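Local structure of fructuronate-tagaturonate epimerase UxaE from Cohnella laeviribosi in complex with 1 glycerol (Cohnella laeviribosi, 6IL9) at residues G97-I102 with T370-A375; A121-R126 with K136-A141; I125-L130 with I440-L445. The protein probably catalyses the interconversion of fructuronate and tagaturonate by epimerisation, using a zinc-binding TIM-barrel scaffold. All coordinates share one frame; numbering follows the deposited sequence.

Overall arrangement
The three contacts lie close together on one flank of the TIM barrel, their centres about 12 to 13 Å apart. Interactions 1 and 2 are fully buried; interaction 3, farthest out, includes partly exposed residues. Interaction 2 sits nearest the middle of the chain and is almost wholly apolar, a barrel strand packed under the helix that covers it. Interaction 1, between the loop after strand 93-96 and helix 369-382, mixes one amide hydrogen bond with aliphatic-aromatic packing. In interaction 3, helix 125-131 meets helix 442-446 around a tyrosine and a glycine. Interactions 2 and 3 share Ile-125 and Arg-126, whereas a salt bridge from Arg-99 to Glu-127 joins interaction 1 to interaction 3.

Interaction 1: residues G97-I102 with T370-A375; sequences GDRLGI and TNWLEA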
loop_
_atom_site.group_PDB
_atom_site.type_symbol
_atom_site.label_atom_id
_atom_site.label_comp_id
_atom_site.label_asym_id
_atom_site.label_seq_id
_atom_site.Cartn_x
_atom_site.Cartn_y
_atom_site.Cartn_z
ATOM N N GLY A 97 0.009 3.453 1.440
ATOM C CA GLY A 97 0.723 3.772 0.215
ATOM C C GLY A 97 0.681 5.257 -0.103
ATOM O O GLY A 97 -0.332 5.936 0.093
ATOM N N ASP A 98 1.792 5.754 -0.624
ATOM C CA ASP A 98 1.968 7.181 -0.871
ATOM C C ASP A 98 2.589 7.339 -2.256
ATOM O O ASP A 98 3.796 7.138 -2.429
ATOM C CB ASP A 98 2.835 7.798 0.216
ATOM C CG ASP A 98 3.006 9.290 0.050
ATOM O OD1 ASP A 98 2.381 9.885 -0.865
ATOM O OD2 ASP A 98 3.778 9.864 0.839
ATOM N N ARG A 99 1.756 7.707 -3.228
ATOM C CA ARG A 99 2.164 7.909 -4.612
ATOM C C ARG A 99 2.952 9.189 -4.804
ATOM O O ARG A 99 3.569 9.363 -5.860
ATOM C CB ARG A 99 0.933 7.945 -5.520
ATOM C CG ARG A 99 0.196 6.644 -5.550
ATOM C CD ARG A 99 -1.162 6.770 -6.199
ATOM N NE ARG A 99 -1.703 5.445 -6.488
ATOM C CZ ARG A 99 -2.864 5.233 -7.090
ATOM N NH1 ARG A 99 -3.626 6.261 -7.447
ATOM N NH2 ARG A 99 -3.263 3.989 -7.322
ATOM N N LEU A 100 2.935 10.071 -3.812
ATOM C CA LEU A 100 3.475 11.418 -3.923
ATOM C C LEU A 100 4.722 11.639 -3.094
ATOM O O LEU A 100 5.527 12.510 -3.436
ATOM C CB LEU A 100 2.416 12.445 -3.500
ATOM C CG LEU A 100 1.078 12.355 -4.233
ATOM C CD1 LEU A 100 0.065 13.282 -3.575
ATOM C CD2 LEU A 100 1.265 12.703 -5.709
ATOM N N GLY A 101 4.897 10.888 -2.011
ATOM C CA GLY A 101 6.011 11.125 -1.121
ATOM C C GLY A 101 5.806 12.208 -0.080
ATOM O O GLY A 101 6.780 12.580 0.592
ATOM N N ILE A 102 4.585 12.721 0.087
ATOM C CA ILE A 102 4.302 13.799 1.032
ATOM C C ILE A 102 3.275 13.418 2.092
ATOM O O ILE A 102 2.902 14.271 2.901
ATOM C CB ILE A 102 3.838 15.079 0.307
ATOM C CG1 ILE A 102 2.534 14.829 -0.450
ATOM C CG2 ILE A 102 4.931 15.599 -0.615
ATOM C CD1 ILE A 102 1.922 16.101 -1.070
ATOM N N THR A 370 -6.268 6.477 -2.273
ATOM C CA THR A 370 -7.126 7.377 -1.507
ATOM C C THR A 370 -6.323 8.521 -0.903
ATOM O O THR A 370 -6.858 9.610 -0.687
ATOM C CB THR A 370 -7.871 6.616 -0.409
ATOM O OG1 THR A 370 -9.092 7.296 -0.089
ATOM C CG2 THR A 370 -7.019 6.471 0.865
ATOM N N ASN A 371 -5.034 8.297 -0.657
ATOM C CA ASN A 371 -4.182 9.349 -0.120
ATOM C C ASN A 371 -3.834 10.379 -1.188
ATOM O O ASN A 371 -3.673 11.571 -0.880
ATOM C CB ASN A 371 -2.942 8.690 0.492
ATOM C CG ASN A 371 -3.315 7.667 1.551
ATOM O OD1 ASN A 371 -4.008 7.997 2.514
ATOM N ND2 ASN A 371 -2.888 6.423 1.370
ATOM N N TRP A 372 -3.747 9.932 -2.445
ATOM C CA TRP A 372 -3.641 10.843 -3.578
ATOM C C TRP A 372 -4.945 11.614 -3.775
ATOM O O TRP A 372 -4.927 12.819 -4.050
ATOM C CB TRP A 372 -3.250 10.033 -4.824
ATOM C CG TRP A 372 -3.855 10.436 -6.138
ATOM C CD1 TRP A 372 -4.899 9.824 -6.792
ATOM C CD2 TRP A 372 -3.417 11.497 -6.992
ATOM N NE1 TRP A 372 -5.152 10.461 -7.983
ATOM C CE2 TRP A 372 -4.247 11.484 -8.137
ATOM C CE3 TRP A 372 -2.400 12.454 -6.905
ATOM C CZ2 TRP A 372 -4.098 12.406 -9.183
ATOM C CZ3 TRP A 372 -2.247 13.360 -7.947
ATOM C CH2 TRP A 372 -3.100 13.334 -9.065
ATOM N N LEU A 373 -6.093 10.953 -3.607
ATOM C CA LEU A 373 -7.344 11.681 -3.789
ATOM C C LEU A 373 -7.538 12.749 -2.716
ATOM O O LEU A 373 -8.169 13.778 -2.981
ATOM C CB LEU A 373 -8.538 10.718 -3.803
ATOM C CG LEU A 373 -8.695 9.834 -5.038
ATOM C CD1 LEU A 373 -9.966 8.983 -4.919
ATOM C CD2 LEU A 373 -8.728 10.645 -6.343
ATOM N N GLU A 374 -7.011 12.541 -1.503
ATOM C CA GLU A 374 -7.088 13.612 -0.511
ATOM C C GLU A 374 -6.230 14.805 -0.905
ATOM O O GLU A 374 -6.580 15.946 -0.588
ATOM C CB GLU A 374 -6.666 13.110 0.863
ATOM C CG GLU A 374 -7.690 12.189 1.511
ATOM C CD GLU A 374 -9.071 12.808 1.637
ATOM O OE1 GLU A 374 -9.185 14.022 1.945
ATOM O OE2 GLU A 374 -10.060 12.063 1.436
ATOM N N ALA A 375 -5.113 14.564 -1.590
ATOM C CA ALA A 375 -4.317 15.678 -2.104
ATOM C C ALA A 375 -5.070 16.412 -3.207
ATOM O O ALA A 375 -5.078 17.654 -3.252
ATOM C CB ALA A 375 -2.964 15.165 -2.608
#
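Asn-371 supplies the polar link to the loop 97-102: its ND2 donates to the backbone O of Gly-97 over 2.9 Å, with an N-H...O angle of 139°. The donor lies in the carbonyl plane, while the oxygen is tilted from the amide plane of Asn-371. An amide suits this place because its other end, OD1, accepts from His-107.

The apolar contacts belong to Leu-100, which spreads its two methyls over the helix, CD1 reaching Ala-375 CB at 3.7 Å and CD2 meeting Trp-372 CE3 at 3.9 Å. The small alanine lets the leucine approach closely.

A charged group packs at the indole as well. Arg-99 crosses Trp-372 at about a right angle, with Arg-99 NH1 3.8 Å from Trp-372 CD1 and the two planes 47° apart; its polar end is held by Glu-127 and the carbonyl of His-439.

Within the loop, Asp-98 forms an Asx turn, OD1 accepting from Leu-100 N at 3.0 Å, which shapes the backbone that presents Leu-100.

The contact joins the loop leaving the first barrel strand, 93-96, to the helix following the last, 363-367, across the closure of the TIM barrel. Helix 458-467 packs on Leu-100 and Ala-375, and helix 442-446 on Trp-372.

Interaction 2: residues A121-R126 with K136-A141; sequences AQQSIR and KQVIDA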
loop_
_atom_site.group_PDB
_atom_site.type_symbol
_atom_site.label_atom_id
_atom_site.label_comp_id
_atom_site.label_asym_id
_atom_site.label_seq_id
_atom_site.Cartn_x
_atom_site.Cartn_y
_atom_site.Cartn_z
ATOM N N ALA A 121 5.814 2.649 3.855
ATOM C CA ALA A 121 6.414 2.591 2.532
ATOM C C ALA A 121 5.736 1.454 1.790
ATOM O O ALA A 121 5.966 0.281 2.098
ATOM C CB ALA A 121 7.925 2.370 2.626
ATOM N N GLN A 122 4.894 1.788 0.823
ATOM C CA GLN A 122 4.178 0.750 0.086
ATOM C C GLN A 122 3.832 1.309 -1.280
ATOM O O GLN A 122 3.028 2.236 -1.366
ATOM C CB GLN A 122 2.914 0.327 0.835
ATOM C CG GLN A 122 1.998 -0.561 0.009
ATOM C CD GLN A 122 0.538 -0.327 0.326
ATOM O OE1 GLN A 122 0.053 -0.732 1.375
ATOM N NE2 GLN A 122 -0.171 0.335 -0.580
ATOM N N GLN A 123 4.441 0.764 -2.334
ATOM C CA GLN A 123 4.092 1.132 -3.702
ATOM C C GLN A 123 4.266 -0.097 -4.580
ATOM O O GLN A 123 5.127 -0.945 -4.319
ATOM C CB GLN A 123 4.963 2.284 -4.235
ATOM C CG GLN A 123 4.580 3.681 -3.723
ATOM C CD GLN A 123 3.266 4.162 -4.302
ATOM O OE1 GLN A 123 3.236 4.764 -5.382
ATOM N NE2 GLN A 123 2.167 3.889 -3.601
ATOM N N SER A 124 3.433 -0.191 -5.611
ATOM C CA SER A 124 3.528 -1.268 -6.586
ATOM C C SER A 124 4.507 -0.900 -7.694
ATOM O O SER A 124 4.843 0.268 -7.896
ATOM C CB SER A 124 2.162 -1.578 -7.205
ATOM O OG SER A 124 1.740 -0.525 -8.062
ATOM N N ILE A 125 4.944 -1.932 -8.425
ATOM C CA ILE A 125 5.814 -1.731 -9.581
ATOM C C ILE A 125 5.142 -0.818 -10.598
ATOM O O ILE A 125 5.779 0.074 -11.174
ATOM C CB ILE A 125 6.194 -3.092 -10.199
ATOM C CG1 ILE A 125 7.085 -3.881 -9.245
ATOM C CG2 ILE A 125 6.892 -2.896 -11.528
ATOM C CD1 ILE A 125 8.434 -3.231 -9.003
ATOM N N ARG A 126 3.838 -1.016 -10.822
ATOM C CA ARG A 126 3.097 -0.153 -11.735
ATOM C C ARG A 126 3.051 1.286 -11.233
ATOM O O ARG A 126 3.208 2.229 -12.014
ATOM C CB ARG A 126 1.679 -0.693 -11.929
ATOM C CG ARG A 126 0.748 0.272 -12.656
ATOM C CD ARG A 126 -0.498 -0.434 -13.127
ATOM N NE ARG A 126 -0.166 -1.502 -14.065
ATOM C CZ ARG A 126 -0.784 -2.678 -14.105
ATOM N NH1 ARG A 126 -1.773 -2.935 -13.255
ATOM N NH2 ARG A 126 -0.412 -3.593 -14.990
ATOM N N LYS A 136 13.805 3.376 -3.543
ATOM C CA LYS A 136 14.593 4.125 -2.570
ATOM C C LYS A 136 13.834 5.348 -2.073
ATOM O O LYS A 136 13.824 5.629 -0.871
ATOM C CB LYS A 136 15.931 4.542 -3.183
ATOM C CG LYS A 136 16.884 3.389 -3.362
ATOM C CD LYS A 136 18.137 3.841 -4.100
ATOM C CE LYS A 136 19.231 2.796 -3.987
ATOM N NZ LYS A 136 20.498 3.255 -4.632
ATOM N N GLN A 137 13.175 6.075 -2.984
ATOM C CA GLN A 137 12.426 7.262 -2.587
ATOM C C GLN A 137 11.240 6.910 -1.697
ATOM O O GLN A 137 10.887 7.679 -0.796
ATOM C CB GLN A 137 11.943 8.012 -3.825
ATOM C CG GLN A 137 13.053 8.381 -4.783
ATOM C CD GLN A 137 12.506 9.049 -6.016
ATOM O OE1 GLN A 137 11.826 8.422 -6.819
ATOM N NE2 GLN A 137 12.782 10.338 -6.164
ATOM N N VAL A 138 10.602 5.761 -1.942
ATOM C CA VAL A 138 9.446 5.381 -1.134
ATOM C C VAL A 138 9.870 5.149 0.316
ATOM O O VAL A 138 9.248 5.667 1.255
ATOM C CB VAL A 138 8.750 4.148 -1.746
ATOM C CG1 VAL A 138 7.569 3.714 -0.892
ATOM C CG2 VAL A 138 8.270 4.484 -3.167
ATOM N N ILE A 139 10.958 4.398 0.524
ATOM C CA ILE A 139 11.449 4.210 1.884
ATOM C C ILE A 139 12.003 5.520 2.443
ATOM O O ILE A 139 11.791 5.830 3.618
ATOM C CB ILE A 139 12.483 3.066 1.948
ATOM C CG1 ILE A 139 11.814 1.723 1.611
ATOM C CG2 ILE A 139 13.113 2.992 3.343
ATOM C CD1 ILE A 139 12.756 0.492 1.757
ATOM N N ASP A 140 12.685 6.331 1.607
ATOM C CA ASP A 140 13.161 7.641 2.066
ATOM C C ASP A 140 12.030 8.425 2.719
ATOM O O ASP A 140 12.183 8.966 3.820
ATOM C CB ASP A 140 13.718 8.482 0.904
ATOM C CG ASP A 140 15.069 7.996 0.370
ATOM O OD1 ASP A 140 15.784 7.209 1.033
ATOM O OD2 ASP A 140 15.422 8.442 -0.749
ATOM N N ALA A 141 10.889 8.517 2.028
ATOM C CA ALA A 141 9.785 9.334 2.523
ATOM C C ALA A 141 9.265 8.806 3.854
ATOM O O ALA A 141 8.968 9.583 4.764
ATOM C CB ALA A 141 8.661 9.388 1.481
#
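Val-138 makes the main contact, laying its two methyls on strand 117-124. Its CG1, anti to the backbone N (chi1 178°), lies 3.8 Å from Ala-121 CB and 3.7 Å from the backbone N of Gln-122. The other methyl, CG2, meets Gln-123 CG at 3.8 Å. A branched residue suits the site, since both methyls are used at once. Ala-121 is small enough for the helix backbone to come near: its CB is 4.0 Å from Ile-139 CA, and the side chain of Ile-139 adds a more distant touch through CG1. The strand and helix segments run nearly antiparallel, at 153°, with axes 7.6 Å apart.

Gln-123 turns only its aliphatic part to the valine, crossing it at about a right angle. Its chain bends at chi2 (-70°), and NE2 donates to the O of Gln-122 over 2.9 Å, in the plane of its own amide and on a lone pair of the carbonyl.

Beyond this patch the contact thins quickly. Lys-136 and Gln-137 are exposed and do not touch the strand, while Gln-122 points away from the helix: its NE2 binds the O of Thr-367, and its side chain is about 4 Å from a bound glycerol.

No hydrogen bond crosses between strand and helix. Their union therefore rests mainly on van der Waals contact of methyl and methylene groups with each other and with backbone atoms, as expected where a covering helix lies on a TIM-barrel strand, while NE2 of Gln-123 spends a hydrogen on the preceding carbonyl of the same strand.

Interaction 3: residues I125-L130 with I440-L445; sequences IRELAL and ITYGLL
Tyr-442 brings its hydroxyl end between Glu-127 and Leu-130 on helix 125-131. Thr-441, just before it, occupies the N-cap position of helix 442-446 but makes no capping bond; its OG1 binds the O of Leu-437. The tyrosine CG lies between the backbone N and the carbonyl carbon (chi1 68°), and its hydroxyl end comes nearer to helix 125-131 than the start of the side chain does. OH is 3.3 Å from Glu-127 CG and also 3.3 Å from Leu-130 CD1, while CZ stands 3.7 Å from that same methyl. Both side chains cross the tyrosine at about a right angle, and the carboxylate and ring planes are 88° apart. A tyrosine suits the site because its apolar ring packs against aliphatic groups while its hydroxyl is hydrogen-bonded to Tyr-405. The carboxylate of Glu-127 serves other partners: OE1 accepts from Ser-124 N while Ser-124 OG caps a backbone N of helix 125-131, a capping box, and OE2 is salt-bridged to Arg-99, itself in cation-pi contact with Tyr-442.

At Gly-443 the backbones themselves meet. Its CA is 3.2 Å from the O of Leu-130 and 3.9 Å from Leu-130 CB, and the CA atoms of Leu-130 and Gly-443 are 4.5 Å apart. A side chain pointing toward Leu-130 would collide with it, so the lack of one lets the helices come together.

Helix 125-131, which follows barrel strand 117-124, is thus joined to a helix from late in the chain. Helix 369-382 packs against Tyr-442 and Leu-445 through Trp-372, helix 384-402 against Thr-441 and Leu-444, and helix 135-149 against Leu-128.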
loop_
_atom_site.group_PDB
_atom_site.type_symbol
_atom_site.label_atom_id
_atom_site.label_comp_id
_atom_site.label_asym_id
_atom_site.label_seq_id
_atom_site.Cartn_x
_atom_site.Cartn_y
_atom_site.Cartn_z
ATOM N N ILE A 125 4.944 -1.932 -8.425
ATOM C CA ILE A 125 5.814 -1.731 -9.581
ATOM C C ILE A 125 5.142 -0.818 -10.598
ATOM O O ILE A 125 5.779 0.074 -11.174
ATOM C CB ILE A 125 6.194 -3.092 -10.199
ATOM C CG1 ILE A 125 7.085 -3.881 -9.245
ATOM C CG2 ILE A 125 6.892 -2.896 -11.528
ATOM C CD1 ILE A 125 8.434 -3.231 -9.003
ATOM N N ARG A 126 3.838 -1.016 -10.822
ATOM C CA ARG A 126 3.097 -0.153 -11.735
ATOM C C ARG A 126 3.051 1.286 -11.233
ATOM O O ARG A 126 3.208 2.229 -12.014
ATOM C CB ARG A 126 1.679 -0.693 -11.929
ATOM C CG ARG A 126 0.748 0.272 -12.656
ATOM C CD ARG A 126 -0.498 -0.434 -13.127
ATOM N NE ARG A 126 -0.166 -1.502 -14.065
ATOM C CZ ARG A 126 -0.784 -2.678 -14.105
ATOM N NH1 ARG A 126 -1.773 -2.935 -13.255
ATOM N NH2 ARG A 126 -0.412 -3.593 -14.990
ATOM N N GLU A 127 2.826 1.476 -9.931
ATOM C CA GLU A 127 2.807 2.831 -9.384
ATOM C C GLU A 127 4.148 3.530 -9.566
ATOM O O GLU A 127 4.193 4.729 -9.859
ATOM C CB GLU A 127 2.434 2.793 -7.907
ATOM C CG GLU A 127 0.953 2.692 -7.662
ATOM C CD GLU A 127 0.625 2.400 -6.209
ATOM O OE1 GLU A 127 1.190 1.436 -5.637
ATOM O OE2 GLU A 127 -0.204 3.140 -5.636
ATOM N N LEU A 128 5.252 2.807 -9.361
ATOM C CA LEU A 128 6.564 3.397 -9.613
ATOM C C LEU A 128 6.702 3.804 -11.073
ATOM O O LEU A 128 7.196 4.895 -11.377
ATOM C CB LEU A 128 7.671 2.414 -9.246
ATOM C CG LEU A 128 7.776 1.999 -7.779
ATOM C CD1 LEU A 128 8.881 0.962 -7.622
ATOM C CD2 LEU A 128 8.017 3.218 -6.893
ATOM N N ALA A 129 6.265 2.937 -11.987
ATOM C CA ALA A 129 6.399 3.219 -13.414
ATOM C C ALA A 129 5.537 4.404 -13.838
ATOM O O ALA A 129 5.964 5.232 -14.651
ATOM C CB ALA A 129 6.041 1.970 -14.219
ATOM N N LEU A 130 4.324 4.511 -13.295
ATOM C CA LEU A 130 3.418 5.586 -13.679
ATOM C C LEU A 130 3.773 6.920 -13.040
ATOM O O LEU A 130 3.353 7.964 -13.552
ATOM C CB LEU A 130 1.975 5.219 -13.315
ATOM C CG LEU A 130 1.329 4.067 -14.098
ATOM C CD1 LEU A 130 -0.157 3.946 -13.784
ATOM C CD2 LEU A 130 1.545 4.259 -15.590
ATOM N N ILE A 440 -7.485 6.910 -10.890
ATOM C CA ILE A 440 -6.779 6.030 -11.804
ATOM C C ILE A 440 -5.878 6.797 -12.768
ATOM O O ILE A 440 -4.951 6.203 -13.341
ATOM C CB ILE A 440 -7.874 5.189 -12.492
ATOM C CG1 ILE A 440 -8.214 3.947 -11.676
ATOM C CG2 ILE A 440 -7.563 4.823 -13.884
ATOM C CD1 ILE A 440 -8.812 4.191 -10.363
ATOM N N THR A 441 -6.081 8.107 -12.907
ATOM C CA THR A 441 -5.315 8.945 -13.820
ATOM C C THR A 441 -4.132 9.626 -13.137
ATOM O O THR A 441 -3.548 10.542 -13.717
ATOM C CB THR A 441 -6.219 10.001 -14.476
ATOM O OG1 THR A 441 -6.940 10.743 -13.479
ATOM C CG2 THR A 441 -7.221 9.347 -15.464
ATOM N N TYR A 442 -3.751 9.185 -11.932
ATOM C CA TYR A 442 -2.647 9.832 -11.212
ATOM C C TYR A 442 -1.366 9.847 -12.038
ATOM O O TYR A 442 -0.645 10.857 -12.058
ATOM C CB TYR A 442 -2.395 9.124 -9.877
ATOM C CG TYR A 442 -1.847 7.714 -10.025
ATOM C CD1 TYR A 442 -2.671 6.654 -10.382
ATOM C CD2 TYR A 442 -0.493 7.448 -9.835
ATOM C CE1 TYR A 442 -2.165 5.367 -10.529
ATOM C CE2 TYR A 442 0.020 6.167 -9.979
ATOM C CZ TYR A 442 -0.819 5.133 -10.332
ATOM O OH TYR A 442 -0.308 3.867 -10.465
ATOM N N GLY A 443 -1.055 8.736 -12.706
ATOM C CA GLY A 443 0.195 8.658 -13.452
ATOM C C GLY A 443 0.185 9.570 -14.665
ATOM O O GLY A 443 1.140 10.316 -14.907
ATOM N N LEU A 444 -0.913 9.542 -15.428
ATOM C CA LEU A 444 -1.059 10.433 -16.578
ATOM C C LEU A 444 -0.986 11.899 -16.173
ATOM O O LEU A 444 -0.469 12.731 -16.925
ATOM C CB LEU A 444 -2.397 10.183 -17.271
ATOM C CG LEU A 444 -2.654 8.836 -17.909
ATOM C CD1 LEU A 444 -4.141 8.735 -18.182
ATOM C CD2 LEU A 444 -1.839 8.721 -19.187
ATOM N N LEU A 445 -1.571 12.249 -15.028
ATOM C CA LEU A 445 -1.568 13.640 -14.588
ATOM C C LEU A 445 -0.187 14.059 -14.100
ATOM O O LEU A 445 0.308 15.140 -14.449
ATOM C CB LEU A 445 -2.601 13.839 -13.477
ATOM C CG LEU A 445 -4.063 13.809 -13.922
ATOM C CD1 LEU A 445 -4.997 13.579 -12.729
ATOM C CD2 LEU A 445 -4.429 15.113 -14.622
#